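Local coordinates for protein methionine gamma-lyase (Trichomonas vaginalis, PDB 1PFF) that belongs to the Cys/Met metabolism family of pyridoxal-phosphate-dependent enzymes and is assembled from four protein chains, at residues A[33-38]-A[83-88]; A[74-79]-A[103-108]; A[264-269]-A[320-325]. One frame throughout, in Å; residues are numbered along the deposited sequence.

In the fold
Interactions 1 and 2 sit side by side in the large, mostly parallel sheet region and share strand 84-90: in interaction 1 it meets the loop leading into strand 39-43, while Ile76 of interaction 2 packs on its Val87. Interaction 3 lies across the chain, its centre about 45 Å from that of interaction 1, where helix 316-328 faces a loop beside the smaller sheet. Interaction 2 is the most buried, and an uncharged glutamine oxygen takes two backbone N-H groups there, one of them weakly. Interactions 1 and 3 are only partly buried, and each uses an aspartate: Asp38 gathers charged side chains near a subunit interface, whereas Asp322 accepts main-chain N-H groups.

Interaction 1. Residues A[33-38]-A[83-88]; sequences FLKAGD and NTRIVY
A salt-bridge network built on a type II beta turn joins Lys35 and Asp38 to Arg85, where the loop entering strand 39-43 passes the start of its parallel neighbour, strand 84-90. The turn runs from Lys35 to Asp38 and is closed by its backbone bond from Asp38 N to Lys35 O; Gly37 takes the positive phi that suits its third position. Arg85 NE donates to Asp38 OD1 over 3.2 Å, with the oxygen near the guanidinium plane but the nitrogen standing well above the carboxylate plane, the two planes being 66° apart. From the opposite face of the carboxylate comes Lys35 NZ, 3.0 Å from the same OD1 and on its syn side. The arginine chain bends at chi2 (-73°), swinging CD round while CG rests over the carboxylate, 3.3 Å from Asp38 CG. A water ties the group together, accepting from Arg85 NH2 and donating to Asp38 OD1, so this one oxygen is gripped by two cations and a water. The shared aspartate probably eases the repulsion between Lys35 NZ and Arg85 NH2, which lie 4.2 Å apart.

On the inner side the contact turns apolar. Leu34 crosses Ile86 obliquely, with its CG 3.7 Å from Ile86 CD1, and its CD2 also reaches Arg85 CB; Ile86 continues onto Leu40 and Ile118 of the flanking strands. Leu34 packs as well on Phe61 of the second subunit, which brings this corner to a subunit interface. At the far end of the turn, Asn83 ND2 donates to Gly37 O at 2.8 Å with a nearly straight N-H...O angle of 171°, the acceptor lying in the amide plane of Asn83 and the nitrogen standing above the glycine carbonyl plane.

Interaction 2. Residues A[74-79]-A[103-108]; sequences GNIEKH and EDAVKQ
Gln108 reaches across from its helix to Ile76 and Glu77, and its side-chain oxygen sits against the first turn of the short helix 75-78. Glu77 N donates to Gln108 OE1 at 3.0 Å and 163°, tilted modestly from the plane of the amide carbonyl. Ile76 N is also near Gln108 OE1, 2.9 Å away, but the angle of 119° makes that bond weak. The same oxygen lies close over Gly74 C, so the glutamine carbonyl is pressed against main chain where the helix begins. Its chain is extended, CD being anti to CA (chi2 -175°), and crosses both Ile76 and Glu77 at about a right angle.

Side chains line the two flanks of this glutamine. Ile76 lays its CB against Gln108 OE1 and sends CD1 on to Ala105 CB, 3.5 Å away, making the apolar part of the contact. Glu77 OE1 touches the aliphatic part, 3.6 Å from Gln108 CG; the same OE1 forms a salt bridge with Lys111.

One shell out, Asp104 helps fix which way the amide is turned. Its OD2 accepts from Gln108 NE2 at 3.0 Å, met from above the carboxylate plane, and accepts a second hydrogen bond, from a water at 2.7 Å. That water in turn accepts from Gly74 N, giving the two segments a second polar bridge. Asp104 N is itself bonded to Asp101 OD2.

Helices 75-78 and 102-109 are the connections of successive beta-alpha-beta units: the former links strands 64-68 and 84-90, the latter strands 84-90 and 116-120. They meet over the intervening strand 84-90, where Ile76 packs on Val87 and Ala105 on Phe89.

Interaction 3. Residues A[264-269]-A[320-325]; sequences NCHVVS and IDDLKQ
The imidazole of His266 meets the carboxylate of Asp322 edge-on: ring carbon CD2 is 3.5 Å from Asp322 OD1, which lies near the ring plane, while the two planes are turned 50° against each other. The carboxamide end of Gln325 approaches the same ring at its edge, its side chain crossing the histidine at about a right angle.

Asp322 spends both oxygens on the loop backbone. His266 N forks between them, 2.9 Å from Asp322 OD1 and 2.9 Å from Asp322 OD2, using the syn lone pair of each. Val268 N adds a straighter bond to OD2, 2.8 Å long with an angle of 167°, arriving nearly along the C-O axis. CG of Asp322 is anti to its backbone N (chi1 -168°), which sets CG out from the helix toward the bend at 266-268. Val267 CB and Val268 CG2 close in on OD2. The N-H groups of His266 and Val268 probably offset part of the charge of this buried carboxylate.

Here helix 316-328, in the part of the PLP-dependent fold built on the smaller sheet, holds the loop between helix 255-263 and edge strand 269-270. Next to this polar contact, Cys265 SG touches Leu323 CD2 at 4.2 Å; both residues pack on Ile281 of the adjoining strand, and Leu323 also reaches Val210 and Phe213 of helix 183-216.

Interaction 1. Residues A[33-38]-A[83-88]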
# COMPACT_ATOMS: atom_id res chain seq x y z
N PHE A 33 -23.24 -14.19 19.53
CA PHE A 33 -24.54 -14.11 20.18
C PHE A 33 -25.27 -15.44 20.31
O PHE A 33 -26.46 -15.50 20.68
CB PHE A 33 -25.41 -13.02 19.52
CG PHE A 33 -24.84 -11.63 19.68
CD1 PHE A 33 -24.27 -10.97 18.59
CD2 PHE A 33 -24.81 -11.02 20.92
CE1 PHE A 33 -23.70 -9.69 18.74
CE2 PHE A 33 -24.26 -9.74 21.08
CZ PHE A 33 -23.70 -9.09 19.99
N LEU A 34 -24.54 -16.51 20.03
CA LEU A 34 -25.05 -17.87 20.17
C LEU A 34 -24.22 -18.65 21.18
O LEU A 34 -23.11 -18.24 21.53
CB LEU A 34 -25.04 -18.60 18.81
CG LEU A 34 -26.03 -18.12 17.75
CD1 LEU A 34 -25.79 -18.82 16.41
CD2 LEU A 34 -27.52 -18.25 18.19
N LYS A 35 -24.78 -19.77 21.63
CA LYS A 35 -24.08 -20.75 22.45
C LYS A 35 -24.74 -22.09 22.22
O LYS A 35 -25.85 -22.16 21.67
CB LYS A 35 -24.11 -20.37 23.94
CG LYS A 35 -25.50 -20.18 24.53
CD LYS A 35 -25.42 -19.91 26.01
CE LYS A 35 -26.64 -19.16 26.49
NZ LYS A 35 -27.93 -19.74 26.01
N ALA A 36 -24.07 -23.17 22.60
CA ALA A 36 -24.68 -24.50 22.51
C ALA A 36 -26.01 -24.45 23.25
O ALA A 36 -26.09 -23.92 24.36
CB ALA A 36 -23.77 -25.55 23.12
N GLY A 37 -27.06 -24.98 22.63
CA GLY A 37 -28.39 -24.95 23.20
C GLY A 37 -29.30 -23.85 22.64
O GLY A 37 -30.51 -23.85 22.94
N ASP A 38 -28.74 -22.93 21.87
CA ASP A 38 -29.52 -21.86 21.23
C ASP A 38 -30.14 -22.34 19.92
O ASP A 38 -29.82 -23.42 19.43
CB ASP A 38 -28.64 -20.63 20.94
CG ASP A 38 -28.34 -19.81 22.17
OD1 ASP A 38 -28.94 -20.04 23.24
OD2 ASP A 38 -27.50 -18.89 22.14
N ASN A 83 -35.77 -21.12 22.85
CA ASN A 83 -34.34 -20.87 22.74
C ASN A 83 -33.90 -20.12 21.47
O ASN A 83 -32.70 -20.05 21.18
CB ASN A 83 -33.58 -22.19 22.91
CG ASN A 83 -33.92 -23.22 21.84
OD1 ASN A 83 -35.05 -23.29 21.35
ND2 ASN A 83 -32.94 -24.05 21.50
N THR A 84 -34.85 -19.55 20.72
CA THR A 84 -34.49 -18.79 19.52
C THR A 84 -33.73 -17.52 19.89
O THR A 84 -34.16 -16.76 20.76
CB THR A 84 -35.74 -18.45 18.68
OG1 THR A 84 -36.39 -19.66 18.28
CG2 THR A 84 -35.34 -17.79 17.34
N ARG A 85 -32.58 -17.31 19.25
CA ARG A 85 -31.77 -16.13 19.55
C ARG A 85 -31.57 -15.22 18.34
O ARG A 85 -31.34 -14.02 18.52
CB ARG A 85 -30.40 -16.51 20.11
CG ARG A 85 -30.46 -17.37 21.35
CD ARG A 85 -30.89 -16.69 22.62
NE ARG A 85 -31.06 -17.71 23.66
CZ ARG A 85 -31.87 -17.63 24.71
NH1 ARG A 85 -32.62 -16.55 24.91
NH2 ARG A 85 -31.93 -18.64 25.57
N ILE A 86 -31.66 -15.78 17.14
CA ILE A 86 -31.34 -15.05 15.92
C ILE A 86 -32.27 -15.43 14.78
O ILE A 86 -32.56 -16.61 14.56
CB ILE A 86 -29.86 -15.30 15.47
CG1 ILE A 86 -28.86 -14.66 16.46
CG2 ILE A 86 -29.64 -14.76 14.05
CD1 ILE A 86 -27.37 -15.00 16.19
N VAL A 87 -32.71 -14.40 14.05
CA VAL A 87 -33.39 -14.56 12.75
C VAL A 87 -32.48 -13.93 11.69
O VAL A 87 -32.12 -12.75 11.80
CB VAL A 87 -34.78 -13.87 12.77
CG1 VAL A 87 -35.39 -13.77 11.36
CG2 VAL A 87 -35.73 -14.61 13.72
N TYR A 88 -32.08 -14.71 10.69
CA TYR A 88 -31.10 -14.27 9.69
C TYR A 88 -31.61 -14.43 8.26
O TYR A 88 -32.14 -15.48 7.90
CB TYR A 88 -29.78 -15.05 9.85
CG TYR A 88 -28.71 -14.60 8.86
CD1 TYR A 88 -28.69 -15.07 7.55
CD2 TYR A 88 -27.72 -13.68 9.25
CE1 TYR A 88 -27.72 -14.65 6.65
CE2 TYR A 88 -26.75 -13.26 8.35
CZ TYR A 88 -26.76 -13.74 7.05
OH TYR A 88 -25.80 -13.33 6.16
O HOH W 1 -30.71 -21.26 25.57

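Interaction 2. Residues A[74-79]-A[103-108]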
# COMPACT_ATOMS: atom_id res chain seq x y z
N GLY A 74 -45.91 -15.25 7.89
CA GLY A 74 -46.07 -15.98 9.15
C GLY A 74 -45.02 -17.05 9.43
O GLY A 74 -44.99 -17.62 10.53
N ASN A 75 -44.15 -17.31 8.47
CA ASN A 75 -43.20 -18.42 8.60
C ASN A 75 -42.15 -18.25 9.70
O ASN A 75 -41.76 -19.22 10.34
CB ASN A 75 -42.52 -18.75 7.26
CG ASN A 75 -42.29 -20.24 7.08
OD1 ASN A 75 -42.68 -21.05 7.91
ND2 ASN A 75 -41.62 -20.60 5.99
N ILE A 76 -41.70 -17.01 9.91
CA ILE A 76 -40.75 -16.72 10.98
C ILE A 76 -41.38 -16.93 12.35
O ILE A 76 -40.83 -17.64 13.18
CB ILE A 76 -40.17 -15.28 10.84
CG1 ILE A 76 -39.30 -15.17 9.58
CG2 ILE A 76 -39.35 -14.88 12.08
CD1 ILE A 76 -39.07 -13.74 9.13
N GLU A 77 -42.55 -16.32 12.59
CA GLU A 77 -43.16 -16.39 13.92
C GLU A 77 -43.54 -17.83 14.25
O GLU A 77 -43.43 -18.27 15.39
CB GLU A 77 -44.35 -15.43 14.07
CG GLU A 77 -45.46 -15.61 13.04
CD GLU A 77 -46.46 -14.46 13.02
OE1 GLU A 77 -46.15 -13.35 13.52
OE2 GLU A 77 -47.56 -14.66 12.50
N LYS A 78 -43.94 -18.56 13.21
CA LYS A 78 -44.27 -19.98 13.31
C LYS A 78 -43.11 -20.83 13.82
O LYS A 78 -43.33 -21.83 14.49
CB LYS A 78 -44.74 -20.51 11.95
CG LYS A 78 -45.45 -21.85 12.01
CD LYS A 78 -45.16 -22.72 10.80
CE LYS A 78 -45.79 -22.15 9.55
NZ LYS A 78 -45.32 -22.84 8.33
N HIS A 79 -41.87 -20.43 13.51
CA HIS A 79 -40.70 -21.24 13.85
C HIS A 79 -39.99 -20.82 15.14
O HIS A 79 -38.94 -21.36 15.46
CB HIS A 79 -39.71 -21.29 12.68
CG HIS A 79 -40.16 -22.18 11.57
ND1 HIS A 79 -39.80 -23.51 11.49
CD2 HIS A 79 -40.97 -21.95 10.50
CE1 HIS A 79 -40.35 -24.05 10.42
NE2 HIS A 79 -41.06 -23.12 9.80
N GLU A 103 -39.49 -5.22 7.23
CA GLU A 103 -40.35 -4.72 8.31
C GLU A 103 -41.23 -5.85 8.88
O GLU A 103 -41.38 -5.98 10.10
CB GLU A 103 -41.20 -3.54 7.82
CG GLU A 103 -42.11 -2.93 8.87
CD GLU A 103 -42.47 -1.48 8.59
OE1 GLU A 103 -42.27 -0.99 7.45
OE2 GLU A 103 -42.98 -0.81 9.52
N ASP A 104 -41.80 -6.67 7.99
CA ASP A 104 -42.66 -7.77 8.42
C ASP A 104 -41.89 -8.89 9.11
O ASP A 104 -42.39 -9.49 10.07
CB ASP A 104 -43.48 -8.33 7.26
CG ASP A 104 -44.46 -9.39 7.71
OD1 ASP A 104 -45.45 -9.03 8.39
OD2 ASP A 104 -44.31 -10.61 7.49
N ALA A 105 -40.68 -9.18 8.61
CA ALA A 105 -39.81 -10.15 9.26
C ALA A 105 -39.50 -9.73 10.69
O ALA A 105 -39.56 -10.55 11.61
CB ALA A 105 -38.52 -10.36 8.45
N VAL A 106 -39.18 -8.45 10.88
CA VAL A 106 -38.93 -7.92 12.22
C VAL A 106 -40.16 -8.08 13.11
O VAL A 106 -40.06 -8.57 14.24
CB VAL A 106 -38.49 -6.44 12.18
CG1 VAL A 106 -38.40 -5.85 13.59
CG2 VAL A 106 -37.13 -6.32 11.45
N LYS A 107 -41.32 -7.71 12.58
CA LYS A 107 -42.57 -7.80 13.34
C LYS A 107 -42.85 -9.23 13.80
O LYS A 107 -43.29 -9.44 14.93
CB LYS A 107 -43.75 -7.23 12.55
CG LYS A 107 -43.78 -5.68 12.54
CD LYS A 107 -45.10 -5.16 11.97
CE LYS A 107 -44.91 -3.89 11.14
NZ LYS A 107 -46.23 -3.33 10.66
N GLN A 108 -42.57 -10.20 12.93
CA GLN A 108 -42.70 -11.61 13.29
C GLN A 108 -41.73 -12.01 14.39
O GLN A 108 -42.12 -12.69 15.34
CB GLN A 108 -42.47 -12.50 12.08
CG GLN A 108 -43.61 -12.49 11.06
CD GLN A 108 -43.34 -13.49 9.96
OE1 GLN A 108 -43.36 -14.69 10.21
NE2 GLN A 108 -43.02 -12.99 8.76
O HOH W 2 -46.18 -12.38 8.16

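Interaction 3. Residues A[264-269]-A[320-325]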
# COMPACT_ATOMS: atom_id res chain seq x y z
N ASN A 264 -20.51 -16.19 -25.79
CA ASN A 264 -20.65 -15.03 -26.66
C ASN A 264 -20.83 -13.68 -25.96
O ASN A 264 -21.21 -12.69 -26.59
CB ASN A 264 -21.78 -15.27 -27.66
CG ASN A 264 -21.34 -16.15 -28.79
OD1 ASN A 264 -20.76 -15.67 -29.77
ND2 ASN A 264 -21.58 -17.45 -28.66
N CYS A 265 -20.55 -13.65 -24.66
CA CYS A 265 -20.49 -12.39 -23.92
C CYS A 265 -19.07 -11.83 -24.01
O CYS A 265 -18.09 -12.53 -23.76
CB CYS A 265 -20.91 -12.59 -22.47
SG CYS A 265 -22.65 -13.07 -22.31
N HIS A 266 -18.98 -10.56 -24.38
CA HIS A 266 -17.70 -9.90 -24.60
C HIS A 266 -17.52 -8.77 -23.59
O HIS A 266 -16.61 -8.83 -22.75
CB HIS A 266 -17.59 -9.43 -26.06
CG HIS A 266 -17.87 -10.50 -27.07
ND1 HIS A 266 -16.86 -11.23 -27.68
CD2 HIS A 266 -19.03 -10.98 -27.57
CE1 HIS A 266 -17.39 -12.11 -28.51
NE2 HIS A 266 -18.71 -11.98 -28.47
N VAL A 267 -18.39 -7.76 -23.66
CA VAL A 267 -18.36 -6.60 -22.75
C VAL A 267 -18.71 -7.04 -21.33
O VAL A 267 -18.09 -6.61 -20.35
CB VAL A 267 -19.32 -5.49 -23.25
CG1 VAL A 267 -19.49 -4.39 -22.20
CG2 VAL A 267 -18.82 -4.92 -24.56
N VAL A 268 -19.72 -7.89 -21.23
CA VAL A 268 -20.03 -8.58 -19.99
C VAL A 268 -19.07 -9.79 -19.86
O VAL A 268 -19.07 -10.67 -20.71
CB VAL A 268 -21.51 -9.04 -19.98
CG1 VAL A 268 -21.87 -9.69 -18.67
CG2 VAL A 268 -22.43 -7.86 -20.27
N SER A 269 -18.25 -9.81 -18.81
CA SER A 269 -17.24 -10.86 -18.67
C SER A 269 -17.68 -12.00 -17.75
O SER A 269 -18.45 -11.80 -16.81
CB SER A 269 -15.92 -10.27 -18.16
OG SER A 269 -15.62 -9.06 -18.81
N ILE A 320 -26.54 -4.02 -23.41
CA ILE A 320 -27.66 -4.61 -24.14
C ILE A 320 -27.19 -5.19 -25.48
O ILE A 320 -27.56 -6.30 -25.84
CB ILE A 320 -28.84 -3.60 -24.29
CG1 ILE A 320 -29.49 -3.34 -22.91
CG2 ILE A 320 -29.90 -4.12 -25.25
CD1 ILE A 320 -30.46 -2.14 -22.88
N ASP A 321 -26.36 -4.44 -26.20
CA ASP A 321 -25.82 -4.90 -27.49
C ASP A 321 -25.13 -6.26 -27.37
O ASP A 321 -25.36 -7.15 -28.19
CB ASP A 321 -24.86 -3.85 -28.09
CG ASP A 321 -25.59 -2.64 -28.63
OD1 ASP A 321 -26.84 -2.67 -28.72
OD2 ASP A 321 -25.00 -1.59 -28.99
N ASP A 322 -24.29 -6.40 -26.35
CA ASP A 322 -23.54 -7.63 -26.08
C ASP A 322 -24.46 -8.82 -25.84
O ASP A 322 -24.30 -9.89 -26.45
CB ASP A 322 -22.64 -7.41 -24.85
CG ASP A 322 -21.61 -8.51 -24.64
OD1 ASP A 322 -21.28 -9.24 -25.60
OD2 ASP A 322 -21.06 -8.71 -23.54
N LEU A 323 -25.44 -8.63 -24.96
CA LEU A 323 -26.35 -9.71 -24.59
C LEU A 323 -27.26 -10.11 -25.74
O LEU A 323 -27.53 -11.29 -25.94
CB LEU A 323 -27.17 -9.32 -23.36
CG LEU A 323 -26.40 -9.18 -22.04
CD1 LEU A 323 -27.27 -8.51 -21.00
CD2 LEU A 323 -25.87 -10.52 -21.52
N LYS A 324 -27.73 -9.11 -26.50
CA LYS A 324 -28.62 -9.35 -27.63
C LYS A 324 -27.96 -10.25 -28.68
O LYS A 324 -28.58 -11.19 -29.16
CB LYS A 324 -29.05 -8.02 -28.27
CG LYS A 324 -30.19 -8.15 -29.26
CD LYS A 324 -30.27 -6.94 -30.18
CE LYS A 324 -31.58 -6.91 -30.95
NZ LYS A 324 -32.51 -8.03 -30.58
N GLN A 325 -26.70 -9.95 -29.01
CA GLN A 325 -25.92 -10.75 -29.95
C GLN A 325 -25.77 -12.20 -29.46
O GLN A 325 -25.94 -13.15 -30.24
CB GLN A 325 -24.56 -10.09 -30.18
CG GLN A 325 -23.64 -10.86 -31.13
CD GLN A 325 -22.83 -11.96 -30.42
OE1 GLN A 325 -22.42 -11.79 -29.27
NE2 GLN A 325 -22.62 -13.07 -31.10